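Local atomic coordinates of chitinase (Chromobacterium violaceum, PDB entry 4TXG), a protein that probably hydrolyses the glycosidic bonds of chitin, as a member of glycoside hydrolase family 18. Residues A[309-322]-A[366-380]. Residues are numbered along the deposited sequence; the frame is centred on the assembly and turned at random.
Sequences VDIDFEYPTSMNNA and ITAAVPASGYLLRGM. With CS (cesium ion), chain D.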
loop_
_atom_site.group_PDB
_atom_site.type_symbol
_atom_site.label_atom_id
_atom_site.label_comp_id
_atom_site.label_asym_id
_atom_site.label_seq_id
_atom_site.Cartn_x
_atom_site.Cartn_y
_atom_site.Cartn_z
ATOM N N VAL A 309 11.076 8.616 2.961
ATOM C CA VAL A 309 10.893 8.220 1.567
ATOM C C VAL A 309 9.806 7.158 1.504
ATOM O O VAL A 309 9.789 6.237 2.326
ATOM C CB VAL A 309 12.207 7.666 0.964
ATOM C CG1 VAL A 309 12.003 7.214 -0.472
ATOM C CG2 VAL A 309 13.281 8.723 1.015
ATOM N N ASP A 310 8.902 7.302 0.537
ATOM C CA ASP A 310 7.816 6.358 0.318
ATOM C C ASP A 310 8.074 5.656 -1.013
ATOM O O ASP A 310 8.054 6.278 -2.070
ATOM C CB ASP A 310 6.473 7.097 0.317
ATOM C CG ASP A 310 5.295 6.193 0.010
ATOM O OD1 ASP A 310 5.050 5.242 0.789
ATOM O OD2 ASP A 310 4.604 6.463 -0.999
ATOM N N ILE A 311 8.375 4.366 -0.961
ATOM C CA ILE A 311 8.703 3.627 -2.172
ATOM C C ILE A 311 7.430 3.084 -2.808
ATOM O O ILE A 311 6.740 2.268 -2.210
ATOM C CB ILE A 311 9.671 2.462 -1.869
ATOM C CG1 ILE A 311 10.967 3.001 -1.268
ATOM C CG2 ILE A 311 9.920 1.626 -3.131
ATOM C CD1 ILE A 311 11.759 3.942 -2.215
ATOM N N ASP A 312 7.117 3.552 -4.011
ATOM C CA ASP A 312 5.909 3.140 -4.717
ATOM C C ASP A 312 6.299 2.406 -6.006
ATOM O O ASP A 312 6.033 2.863 -7.119
ATOM C CB ASP A 312 5.033 4.354 -5.008
ATOM C CG ASP A 312 3.656 3.974 -5.521
ATOM O OD1 ASP A 312 3.379 2.762 -5.710
ATOM O OD2 ASP A 312 2.846 4.895 -5.743
ATOM N N PHE A 313 6.960 1.274 -5.816
ATOM C CA PHE A 313 7.458 0.421 -6.892
ATOM C C PHE A 313 6.314 -0.480 -7.364
ATOM O O PHE A 313 5.905 -1.394 -6.643
ATOM C CB PHE A 313 8.669 -0.363 -6.338
ATOM C CG PHE A 313 9.390 -1.283 -7.311
ATOM C CD1 PHE A 313 8.871 -1.639 -8.556
ATOM C CD2 PHE A 313 10.612 -1.825 -6.929
ATOM C CE1 PHE A 313 9.567 -2.511 -9.401
ATOM C CE2 PHE A 313 11.323 -2.684 -7.772
ATOM C CZ PHE A 313 10.792 -3.034 -9.006
ATOM N N GLU A 314 5.778 -0.207 -8.557
ATOM C CA GLU A 314 4.644 -0.974 -9.071
ATOM C C GLU A 314 5.037 -1.779 -10.317
ATOM O O GLU A 314 4.922 -1.260 -11.429
ATOM C CB GLU A 314 3.460 -0.035 -9.394
ATOM C CG GLU A 314 3.043 0.855 -8.192
ATOM C CD GLU A 314 1.767 1.684 -8.403
ATOM O OE1 GLU A 314 1.089 1.556 -9.442
ATOM O OE2 GLU A 314 1.435 2.480 -7.501
ATOM N N TYR A 315 5.476 -3.036 -10.169
ATOM C CA TYR A 315 5.544 -3.794 -8.906
ATOM C C TYR A 315 6.713 -4.758 -8.951
ATOM O O TYR A 315 7.026 -5.277 -10.022
ATOM C CB TYR A 315 4.285 -4.636 -8.677
ATOM C CG TYR A 315 3.028 -3.839 -8.571
ATOM C CD1 TYR A 315 2.648 -3.284 -7.362
ATOM C CD2 TYR A 315 2.228 -3.629 -9.686
ATOM C CE1 TYR A 315 1.497 -2.548 -7.260
ATOM C CE2 TYR A 315 1.082 -2.884 -9.596
ATOM C CZ TYR A 315 0.721 -2.348 -8.380
ATOM O OH TYR A 315 -0.434 -1.609 -8.286
ATOM N N PRO A 316 7.316 -5.052 -7.789
ATOM C CA PRO A 316 8.394 -6.042 -7.733
ATOM C C PRO A 316 7.836 -7.460 -7.617
ATOM O O PRO A 316 8.102 -8.167 -6.640
ATOM C CB PRO A 316 9.161 -5.643 -6.470
ATOM C CG PRO A 316 8.063 -5.138 -5.548
ATOM C CD PRO A 316 7.087 -4.414 -6.474
ATOM N N THR A 317 7.049 -7.872 -8.603
ATOM C CA THR A 317 6.425 -9.179 -8.528
ATOM C C THR A 317 6.880 -10.074 -9.674
ATOM O O THR A 317 7.198 -9.595 -10.768
ATOM C CB THR A 317 4.887 -9.062 -8.537
ATOM O OG1 THR A 317 4.295 -10.357 -8.385
ATOM C CG2 THR A 317 4.384 -8.418 -9.825
ATOM N N SER A 318 6.905 -11.379 -9.420
ATOM C CA SER A 318 7.312 -12.339 -10.434
ATOM C C SER A 318 6.153 -12.805 -11.338
ATOM O O SER A 318 6.359 -13.681 -12.176
ATOM C CB SER A 318 7.965 -13.557 -9.773
ATOM O OG SER A 318 7.006 -14.312 -9.038
ATOM N N MET A 319 4.960 -12.229 -11.180
ATOM C CA MET A 319 3.847 -12.515 -12.093
ATOM C C MET A 319 4.144 -11.898 -13.456
ATOM O O MET A 319 4.468 -10.718 -13.546
ATOM C CB MET A 319 2.512 -11.959 -11.574
ATOM C CG MET A 319 2.159 -12.328 -10.139
ATOM S SD MET A 319 1.956 -14.100 -9.834
ATOM C CE MET A 319 0.457 -14.480 -10.706
ATOM N N ASN A 320 4.041 -12.702 -14.505
ATOM C CA ASN A 320 4.300 -12.244 -15.861
ATOM C C ASN A 320 3.250 -11.211 -16.289
ATOM O O ASN A 320 2.074 -11.361 -15.961
ATOM C CB ASN A 320 4.318 -13.448 -16.806
ATOM C CG ASN A 320 4.631 -13.069 -18.231
ATOM O OD1 ASN A 320 5.764 -12.713 -18.553
ATOM N ND2 ASN A 320 3.630 -13.167 -19.102
ATOM N N ASN A 321 3.684 -10.158 -16.989
ATOM C CA ASN A 321 2.797 -9.087 -17.477
ATOM C C ASN A 321 2.050 -8.330 -16.380
ATOM O O ASN A 321 0.991 -7.754 -16.631
ATOM C CB ASN A 321 1.767 -9.640 -18.467
ATOM C CG ASN A 321 2.373 -10.016 -19.805
ATOM O OD1 ASN A 321 3.491 -9.625 -20.129
ATOM N ND2 ASN A 321 1.617 -10.763 -20.604
ATOM N N ALA A 322 2.585 -8.325 -15.166
ATOM C CA ALA A 322 1.912 -7.636 -14.071
ATOM C C ALA A 322 2.224 -6.148 -14.072
ATOM O O ALA A 322 1.453 -5.346 -13.546
ATOM C CB ALA A 322 2.302 -8.250 -12.737
ATOM N N ILE A 366 11.104 5.077 6.360
ATOM C CA ILE A 366 10.894 4.452 5.052
ATOM C C ILE A 366 9.526 3.822 5.030
ATOM O O ILE A 366 9.201 2.993 5.887
ATOM C CB ILE A 366 11.923 3.369 4.740
ATOM C CG1 ILE A 366 13.325 3.909 4.920
ATOM C CG2 ILE A 366 11.721 2.840 3.307
ATOM C CD1 ILE A 366 14.372 2.891 4.620
ATOM N N THR A 367 8.710 4.219 4.064
ATOM C CA THR A 367 7.419 3.587 3.901
ATOM C C THR A 367 7.308 3.045 2.478
ATOM O O THR A 367 8.171 3.289 1.635
ATOM C CB THR A 367 6.271 4.571 4.215
ATOM O OG1 THR A 367 6.220 5.612 3.229
ATOM C CG2 THR A 367 6.494 5.210 5.591
ATOM N N ALA A 368 6.252 2.283 2.220
ATOM C CA ALA A 368 6.016 1.802 0.874
ATOM C C ALA A 368 4.536 1.735 0.592
ATOM O O ALA A 368 3.744 1.397 1.465
ATOM C CB ALA A 368 6.662 0.420 0.664
ATOM N N ALA A 369 4.177 2.098 -0.630
ATOM C CA ALA A 369 2.836 1.848 -1.146
ATOM C C ALA A 369 2.857 0.438 -1.711
ATOM O O ALA A 369 3.642 0.137 -2.626
ATOM C CB ALA A 369 2.467 2.866 -2.206
ATOM N N VAL A 370 2.016 -0.428 -1.152
ATOM C CA VAL A 370 2.106 -1.863 -1.392
ATOM C C VAL A 370 0.770 -2.379 -1.931
ATOM O O VAL A 370 -0.286 -1.827 -1.616
ATOM C CB VAL A 370 2.509 -2.626 -0.097
ATOM C CG1 VAL A 370 3.898 -2.201 0.373
ATOM C CG2 VAL A 370 1.486 -2.402 1.018
ATOM N N PRO A 371 0.811 -3.422 -2.772
ATOM C CA PRO A 371 -0.425 -3.843 -3.435
ATOM C C PRO A 371 -1.415 -4.539 -2.495
ATOM O O PRO A 371 -1.016 -5.225 -1.552
ATOM C CB PRO A 371 0.071 -4.806 -4.528
ATOM C CG PRO A 371 1.389 -5.316 -4.017
ATOM C CD PRO A 371 1.994 -4.153 -3.263
ATOM N N ALA A 372 -2.705 -4.340 -2.748
ATOM C CA ALA A 372 -3.736 -5.099 -2.031
ATOM C C ALA A 372 -4.089 -6.386 -2.780
ATOM O O ALA A 372 -4.648 -7.322 -2.201
ATOM C CB ALA A 372 -5.000 -4.244 -1.834
ATOM N N SER A 373 -3.745 -6.427 -4.065
ATOM C CA SER A 373 -4.117 -7.537 -4.958
ATOM C C SER A 373 -3.492 -8.889 -4.604
ATOM O O SER A 373 -2.273 -9.035 -4.606
ATOM C CB SER A 373 -3.731 -7.196 -6.399
ATOM O OG SER A 373 -3.877 -8.326 -7.228
ATOM N N GLY A 374 -4.335 -9.881 -4.340
ATOM C CA GLY A 374 -3.854 -11.224 -4.081
ATOM C C GLY A 374 -3.143 -11.817 -5.285
ATOM O O GLY A 374 -2.279 -12.683 -5.136
ATOM N N TYR A 375 -3.501 -11.351 -6.481
ATOM C CA TYR A 375 -2.814 -11.793 -7.690
ATOM C C TYR A 375 -1.359 -11.306 -7.699
ATOM O O TYR A 375 -0.433 -12.105 -7.860
ATOM C CB TYR A 375 -3.557 -11.294 -8.932
ATOM C CG TYR A 375 -2.704 -11.196 -10.185
ATOM C CD1 TYR A 375 -2.406 -12.320 -10.948
ATOM C CD2 TYR A 375 -2.209 -9.961 -10.611
ATOM C CE1 TYR A 375 -1.635 -12.219 -12.102
ATOM C CE2 TYR A 375 -1.435 -9.851 -11.753
ATOM C CZ TYR A 375 -1.152 -10.984 -12.495
ATOM O OH TYR A 375 -0.386 -10.871 -13.631
ATOM N N LEU A 376 -1.159 -10.004 -7.513
ATOM C CA LEU A 376 0.204 -9.459 -7.472
ATOM C C LEU A 376 1.034 -10.110 -6.372
ATOM O O LEU A 376 2.201 -10.436 -6.573
ATOM C CB LEU A 376 0.179 -7.943 -7.265
ATOM C CG LEU A 376 -0.442 -7.112 -8.388
ATOM C CD1 LEU A 376 -0.494 -5.627 -8.028
ATOM C CD2 LEU A 376 0.332 -7.317 -9.683
ATOM N N LEU A 377 0.426 -10.301 -5.206
ATOM C CA LEU A 377 1.157 -10.819 -4.055
ATOM C C LEU A 377 1.557 -12.278 -4.229
ATOM O O LEU A 377 2.476 -12.760 -3.555
ATOM C CB LEU A 377 0.317 -10.643 -2.788
ATOM C CG LEU A 377 0.183 -9.194 -2.304
ATOM C CD1 LEU A 377 -0.902 -9.098 -1.235
ATOM C CD2 LEU A 377 1.505 -8.619 -1.773
ATOM N N ARG A 378 0.890 -12.986 -5.142
ATOM C CA ARG A 378 1.253 -14.384 -5.372
ATOM C C ARG A 378 2.680 -14.476 -5.928
ATOM O O ARG A 378 3.342 -15.503 -5.801
ATOM C CB ARG A 378 0.261 -15.058 -6.323
ATOM C CG ARG A 378 0.513 -16.546 -6.528
ATOM C CD ARG A 378 -0.632 -17.186 -7.298
ATOM N NE ARG A 378 -1.894 -17.121 -6.566
ATOM C CZ ARG A 378 -2.383 -18.108 -5.818
ATOM N NH1 ARG A 378 -1.714 -19.242 -5.691
ATOM N NH2 ARG A 378 -3.553 -17.960 -5.201
ATOM N N GLY A 379 3.157 -13.388 -6.524
ATOM C CA GLY A 379 4.506 -13.349 -7.056
ATOM C C GLY A 379 5.487 -12.593 -6.174
ATOM O O GLY A 379 6.560 -12.221 -6.628
ATOM N N MET A 380 5.126 -12.367 -4.916
ATOM C CA MET A 380 6.001 -11.603 -4.025
ATOM C C MET A 380 6.428 -12.394 -2.781
ATOM O O MET A 380 6.673 -11.810 -1.715
ATOM C CB MET A 380 5.305 -10.284 -3.653
ATOM C CG MET A 380 5.122 -9.394 -4.898
ATOM S SD MET A 380 4.065 -7.946 -4.725
ATOM C CE MET A 380 5.005 -7.020 -3.524
HETATM CS CS CS D . -1.599 2.384 -7.824
HETATM O O HOH W 1 6.875 -0.298 -3.172
HETATM O O HOH W 2 0.162 4.939 -6.689
HETATM O O HOH W 3 4.548 -1.661 -4.353
HETATM O O HOH W 4 -1.587 0.206 -10.040
HETATM O O HOH W 5 0.392 -13.094 -14.881
HETATM O O HOH W 6 -1.216 -9.893 -16.214
HETATM O O HOH W 7 -2.549 4.423 -10.377
HETATM O O HOH W 8 -2.000 5.145 -5.815
HETATM O O HOH W 9 -4.204 1.843 -8.285
#
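Val309, Asp310 and Ile311 pair in parallel with Ile366, Thr367 and Ala368, the strands meeting at 25° with Thr367 N to Val309 O (2.9 Å), Ile311 N to Thr367 O and Ala369 N to Ile311 O as the rungs. Beside this ladder the Thr367 hydroxyl donates to Asp310 OD1 at 2.7 Å, reaching the anti side of the carboxylate slightly out of its plane; OD2 is held by Tyr159 and Ser251, which fixes the group's rotation. Past the strands the chains separate, and a water lies 2.7 Å from both Phe313 O and Ala369 O. Asp310, Asp312 and Glu314 fit the closing DxDxE of the family 18 DxxDxDxE signature, in which the glutamate is the usual catalytic acid; here both Glu314 oxygens bind a cesium ion, its other ligands being waters and the sulfur of Met395. Tyr315 follows a cis peptide, its ring sandwiched between Glu314 CB and Leu376 CD1, the methyl lying 3.5 Å from the ring centroid in a CH-pi contact. Farther on, with chi1 at -177° the Thr317 hydroxyl swings away from its own amide and OG1 donates to a lone pair of Leu376 O at 2.8 Å; that carbonyl also accepts from Gly379 N. Ser318 N closes on Gly379 O at 2.9 Å. Met319, bent at chi2 and chi3, lays CG over the rim of one Tyr375 face and brings CE within 3.4 Å of Tyr375 CE1, with SD oblique to the ring in a Met-aromatic contact. The pair forms adjacent staves of the TIM barrel, between strands 247-253 and 391-395, with Ile311 and Ile366 packed outward on Leu349 of the connecting helix 338-360 and helix 441-448 against Val370 and Leu377.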